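Local coordinates for virulence protein vsdE (Salmonella enterica, PDB 5LQ6) that acts as a cysteine hydrolase effector that dampens host immune responses and contributes to Salmonella virulence, at residues F148-E153 against H165-V170; H118-S123 against Y210-D215. The protein carries 4 engineered substitutions. One frame throughout, in Å; residues are numbered along the deposited sequence. Where two conformers were deposited one is given.

Contact 1. Residues F148-E153 against H165-V170; sequences FIISAE and HDFNAV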
# COMPACT_ATOMS: atom_id res chain seq x y z
N PHE A 148 6.20 -2.51 0.77
CA PHE A 148 5.93 -1.37 1.62
C PHE A 148 4.68 -0.64 1.19
O PHE A 148 4.30 -0.68 0.02
CB PHE A 148 7.10 -0.39 1.61
CG PHE A 148 8.44 -1.01 1.94
CD1 PHE A 148 9.18 -1.63 0.95
CD2 PHE A 148 8.85 -1.06 3.27
CE1 PHE A 148 10.37 -2.26 1.27
CE2 PHE A 148 10.07 -1.68 3.57
CZ PHE A 148 10.77 -2.27 2.55
N ILE A 149 4.06 0.06 2.13
CA ILE A 149 3.00 1.02 1.84
C ILE A 149 3.60 2.42 2.01
O ILE A 149 4.27 2.68 3.02
CB ILE A 149 1.75 0.89 2.73
CG1 ILE A 149 1.18 -0.53 2.67
CG2 ILE A 149 0.69 1.89 2.34
CD1 ILE A 149 0.06 -0.80 3.70
N ILE A 150 3.35 3.29 1.03
CA ILE A 150 3.85 4.65 1.09
C ILE A 150 2.71 5.57 1.37
O ILE A 150 1.64 5.45 0.73
CB ILE A 150 4.51 5.07 -0.22
CG1 ILE A 150 5.40 3.96 -0.79
CG2 ILE A 150 5.24 6.40 -0.08
CD1 ILE A 150 6.54 3.58 0.06
N SER A 151 2.85 6.52 2.28
CA SER A 151 1.86 7.56 2.54
C SER A 151 2.49 8.90 2.21
O SER A 151 3.57 9.24 2.75
CB SER A 151 1.43 7.53 4.01
OG SER A 151 0.79 6.35 4.35
N ALA A 152 1.87 9.63 1.30
CA ALA A 152 2.34 10.95 0.88
C ALA A 152 1.37 12.00 1.37
O ALA A 152 0.16 11.85 1.32
CB ALA A 152 2.47 11.00 -0.59
N GLU A 153 1.91 13.10 1.86
CA GLU A 153 1.05 14.17 2.29
C GLU A 153 0.50 15.10 1.24
O GLU A 153 -0.60 15.62 1.39
CB GLU A 153 1.74 14.98 3.38
CG GLU A 153 1.70 14.23 4.71
CD GLU A 153 0.47 14.53 5.55
OE1 GLU A 153 -0.65 14.70 4.98
OE2 GLU A 153 0.64 14.62 6.79
N HIS A 165 -2.28 10.65 0.10
CA HIS A 165 -2.44 9.54 -0.81
C HIS A 165 -1.55 8.40 -0.37
O HIS A 165 -0.36 8.62 -0.15
CB HIS A 165 -2.07 9.97 -2.20
CG HIS A 165 -2.32 8.95 -3.26
ND1 HIS A 165 -3.52 8.31 -3.43
CD2 HIS A 165 -1.51 8.47 -4.23
CE1 HIS A 165 -3.45 7.51 -4.48
NE2 HIS A 165 -2.24 7.58 -4.98
N ASP A 166 -2.11 7.20 -0.31
CA ASP A 166 -1.35 5.98 -0.08
C ASP A 166 -1.20 5.20 -1.37
O ASP A 166 -2.06 5.20 -2.22
CB ASP A 166 -2.01 5.05 0.94
CG ASP A 166 -1.77 5.44 2.40
OD1 ASP A 166 -1.34 6.57 2.66
OD2 ASP A 166 -2.03 4.59 3.27
N PHE A 167 -0.04 4.54 -1.50
CA PHE A 167 0.28 3.67 -2.61
C PHE A 167 1.31 2.65 -2.13
O PHE A 167 1.54 2.53 -0.93
CB PHE A 167 0.68 4.45 -3.86
CG PHE A 167 1.80 5.44 -3.65
CD1 PHE A 167 1.55 6.65 -3.06
CD2 PHE A 167 3.11 5.13 -4.01
CE1 PHE A 167 2.56 7.57 -2.88
CE2 PHE A 167 4.13 6.05 -3.81
CZ PHE A 167 3.85 7.25 -3.23
N ASN A 168 1.87 1.88 -3.02
CA ASN A 168 2.71 0.75 -2.66
C ASN A 168 4.06 0.79 -3.34
O ASN A 168 4.28 1.49 -4.32
CB ASN A 168 2.03 -0.60 -2.98
CG ASN A 168 0.70 -0.77 -2.26
OD1 ASN A 168 -0.29 -0.13 -2.58
ND2 ASN A 168 0.72 -1.65 -1.26
N ALA A 169 5.03 0.06 -2.78
CA ALA A 169 6.33 -0.06 -3.41
C ALA A 169 6.82 -1.50 -3.13
O ALA A 169 6.72 -1.99 -1.99
CB ALA A 169 7.30 0.95 -2.87
N VAL A 170 7.34 -2.16 -4.16
CA VAL A 170 7.90 -3.49 -4.03
C VAL A 170 9.24 -3.54 -4.73
O VAL A 170 9.39 -3.04 -5.84
CB VAL A 170 6.97 -4.56 -4.60
CG1 VAL A 170 7.55 -5.97 -4.56
CG2 VAL A 170 5.62 -4.60 -3.87
O HOH W 1 3.23 -3.22 -0.60

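Contact 2. Residues H118-S123 against Y210-D215; sequences HELNQS and YVRAYD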
# COMPACT_ATOMS: atom_id res chain seq x y z
N HIS A 118 -3.25 -4.61 13.82
CA HIS A 118 -2.53 -3.56 14.55
C HIS A 118 -2.10 -2.52 13.56
O HIS A 118 -2.06 -2.80 12.34
CB HIS A 118 -1.30 -4.16 15.28
CG HIS A 118 -0.35 -4.88 14.39
ND1 HIS A 118 -0.35 -6.25 14.25
CD2 HIS A 118 0.65 -4.43 13.61
CE1 HIS A 118 0.59 -6.60 13.38
NE2 HIS A 118 1.23 -5.51 13.00
N GLU A 119 -1.81 -1.32 14.06
CA GLU A 119 -1.20 -0.27 13.23
C GLU A 119 0.18 -0.70 12.80
O GLU A 119 0.90 -1.29 13.58
CB GLU A 119 -1.08 1.05 13.99
CG GLU A 119 -2.36 1.54 14.59
CD GLU A 119 -2.25 2.96 15.11
OE1 GLU A 119 -1.55 3.80 14.46
OE2 GLU A 119 -2.89 3.25 16.14
N LEU A 120 0.53 -0.48 11.54
CA LEU A 120 1.86 -0.86 11.06
C LEU A 120 2.86 0.23 11.48
O LEU A 120 2.55 1.39 11.49
CB LEU A 120 1.85 -1.01 9.53
CG LEU A 120 0.83 -1.97 8.95
CD1 LEU A 120 0.99 -2.05 7.43
CD2 LEU A 120 0.95 -3.35 9.62
N ASN A 121 4.03 -0.17 11.90
CA ASN A 121 5.01 0.84 12.38
C ASN A 121 5.54 1.59 11.15
O ASN A 121 5.75 1.01 10.10
CB ASN A 121 6.17 0.22 13.16
CG ASN A 121 6.88 -0.87 12.37
OD1 ASN A 121 6.26 -1.55 11.56
ND2 ASN A 121 8.17 -1.05 12.61
N GLN A 122 5.66 2.88 11.32
CA GLN A 122 6.05 3.77 10.25
C GLN A 122 7.53 4.11 10.36
O GLN A 122 8.17 3.95 11.40
CB GLN A 122 5.25 5.04 10.31
CG GLN A 122 3.77 4.86 10.12
CD GLN A 122 3.15 6.07 9.48
OE1 GLN A 122 3.18 7.15 10.07
NE2 GLN A 122 2.62 5.92 8.25
N SER A 123 8.06 4.60 9.26
CA SER A 123 9.33 5.29 9.21
C SER A 123 9.17 6.66 9.77
O SER A 123 8.08 7.16 9.92
CB SER A 123 9.79 5.42 7.75
OG SER A 123 8.96 6.33 7.05
N TYR A 210 5.96 8.80 4.20
CA TYR A 210 6.18 7.80 5.24
C TYR A 210 6.07 6.44 4.64
O TYR A 210 5.32 6.27 3.71
CB TYR A 210 5.14 7.90 6.35
CG TYR A 210 5.13 9.20 7.08
CD1 TYR A 210 4.48 10.29 6.57
CD2 TYR A 210 5.85 9.33 8.22
CE1 TYR A 210 4.49 11.53 7.22
CE2 TYR A 210 5.86 10.56 8.91
CZ TYR A 210 5.20 11.64 8.38
OH TYR A 210 5.23 12.84 9.06
N VAL A 211 6.86 5.49 5.13
CA VAL A 211 6.86 4.12 4.67
C VAL A 211 6.45 3.24 5.83
O VAL A 211 6.90 3.44 6.94
CB VAL A 211 8.28 3.74 4.21
CG1 VAL A 211 8.33 2.36 3.58
CG2 VAL A 211 8.81 4.80 3.22
N ARG A 212 5.55 2.28 5.60
CA ARG A 212 5.20 1.31 6.63
C ARG A 212 5.08 -0.08 5.99
O ARG A 212 4.94 -0.21 4.78
CB ARG A 212 3.94 1.69 7.38
CG ARG A 212 2.64 1.59 6.62
CD ARG A 212 1.52 2.30 7.43
NE ARG A 212 0.17 1.82 7.10
CZ ARG A 212 -0.57 2.24 6.07
NH1 ARG A 212 -0.16 3.18 5.26
NH2 ARG A 212 -1.78 1.73 5.89
N ALA A 213 5.12 -1.10 6.82
CA ALA A 213 5.06 -2.47 6.35
C ALA A 213 4.64 -3.43 7.43
O ALA A 213 4.96 -3.20 8.62
CB ALA A 213 6.36 -2.89 5.77
N TYR A 214 3.95 -4.46 7.03
CA TYR A 214 3.50 -5.51 7.92
C TYR A 214 4.62 -6.47 8.17
O TYR A 214 5.24 -6.92 7.23
CB TYR A 214 2.31 -6.27 7.26
CG TYR A 214 1.76 -7.43 8.04
CD1 TYR A 214 1.31 -7.28 9.34
CD2 TYR A 214 1.67 -8.68 7.45
CE1 TYR A 214 0.77 -8.35 10.05
CE2 TYR A 214 1.15 -9.76 8.15
CZ TYR A 214 0.72 -9.59 9.45
OH TYR A 214 0.22 -10.70 10.13
N ASP A 215 4.83 -6.78 9.45
CA ASP A 215 5.78 -7.76 9.92
C ASP A 215 5.05 -8.70 10.90
O ASP A 215 4.78 -9.83 10.52
CB ASP A 215 6.92 -7.03 10.61
CG ASP A 215 8.01 -7.97 11.08
OD1 ASP A 215 7.81 -9.21 11.06
OD2 ASP A 215 9.08 -7.46 11.48
O HOH W 2 3.54 -5.83 11.65
O HOH W 3 4.37 -3.25 11.23

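Contact 1. Residues F148-E153 against H165-V170
Packing is tightest on the largely apolar face that carries Ile150, Phe167 and Ala169. Phe167 holds CG in the crowded position between its backbone N and carbonyl carbon (chi1 54°), which brings the ring across to Ile150. Ile150 CB lies over one ring face in a CH-pi contact, 3.9 Å from the Phe167 centroid, while Ile150 CG2 reaches Phe167 CZ at 3.5 Å. Ala152 CB approaches the ring edge at Phe167 CE1 (4.1 Å), and Ile150 CD1 extends to Ala169 CB at 4.0 Å. Val132 and Ile136 of helix 129-143 pack over Ile150 and Ala169 respectively. Beneath the side chains run six backbone hydrogen bonds of an antiparallel hairpin in the central sheet, as expected for a papain-like clan CA fold; Ile150 N to Phe167 O is nearly straight (2.8 Å, 169°). His165 lies at one end of this pairing, where its NE2 bonds Asp185 and its side chain touches Cys76, consistent with a Cys-His-Asp triad. The other face, with Ile149 beside Ser151, Asp166 and Asn168, is more polar and looser, though still buried. Ser151 OG donates to Asp166 OD1 (2.7 Å) from above the carboxylate plane, and salt bridges from that carboxylate to Arg164 and Arg212 probably keep it ionised. Farther along, a water bridges the segments from beside the pair, donating to Phe148 O and accepting from Asn168 ND2 (3.0 Å), which also bonds Ser80 O.

Contact 2. Residues H118-S123 against Y210-D215
The last strand of the chain, 209-212, forms an edge of the central antiparallel sheet, and the loop joining helix 108-116 to helix 129-143 runs along it and the tail that follows. Ser123 grips the backbone of Val211 twice. Its N donates to Val211 O nearly along the C=O axis (2.8 Å), and its OG, set between the backbone N and the carbonyl carbon (chi1 69°), accepts from Val211 N at 3.0 Å in an almost straight bond (170°). Next to this clamp, the Gln122 amide plane is turned only 7° from that of the Tyr210 ring, with NE2 3.7 Å from Tyr210 CB. Gln122 also runs side by side with the extended Arg212 chain, which also packs on Leu120: Leu120 CB lies 3.9 Å from Arg212 CD. The branches of Leu120 divide the tail between them, CD1 lying against the Ala213-Tyr214 peptide and CD2 coming within 3.7 Å of Tyr214 CA and lying at the edge of the Tyr214 ring, near CD1. His118 CE1 meets the same ring edge at Tyr214 CE1 (3.8 Å), the two rings nearly parallel but slid so far apart that they barely overlap. Water joins the more exposed end: one molecule donates to Asn121 OD1 (2.6 Å) and to Ala213 O (2.7 Å), and another links His118 NE2 to Asp215 N. Asp112 of helix 108-116 ties the two segments together, with one carboxylate oxygen salt-bridged to Arg212 NH2 and the other bonded to Leu120 N. Ile149 of strand 147-157 packs against Leu120 and Arg212, while Val132 and Arg139 of helix 129-143 touch Val211 and Ser123 respectively.

Contacts 1 and 2 lie about 11 Å apart between centres, and both reach the four-stranded antiparallel sheet, ordered 180-184, 163-172, 147-157, 209-212, contact 2 through strand 209-212. Along the chain, contact 1 is nested within the long excursion that contact 2 closes, so the C-terminal strand returns to pair with the first strand of the hairpin. They join directly: Ile149 N and Arg212 O, and Ser151 O and Tyr210 N, are each 2.8 Å apart and probably hydrogen-bonded. The Arg212 side chain also reaches from contact 2 into contact 1. The C-terminal segment and the loop are thereby attached to the same sheet that carries the probable catalytic histidine.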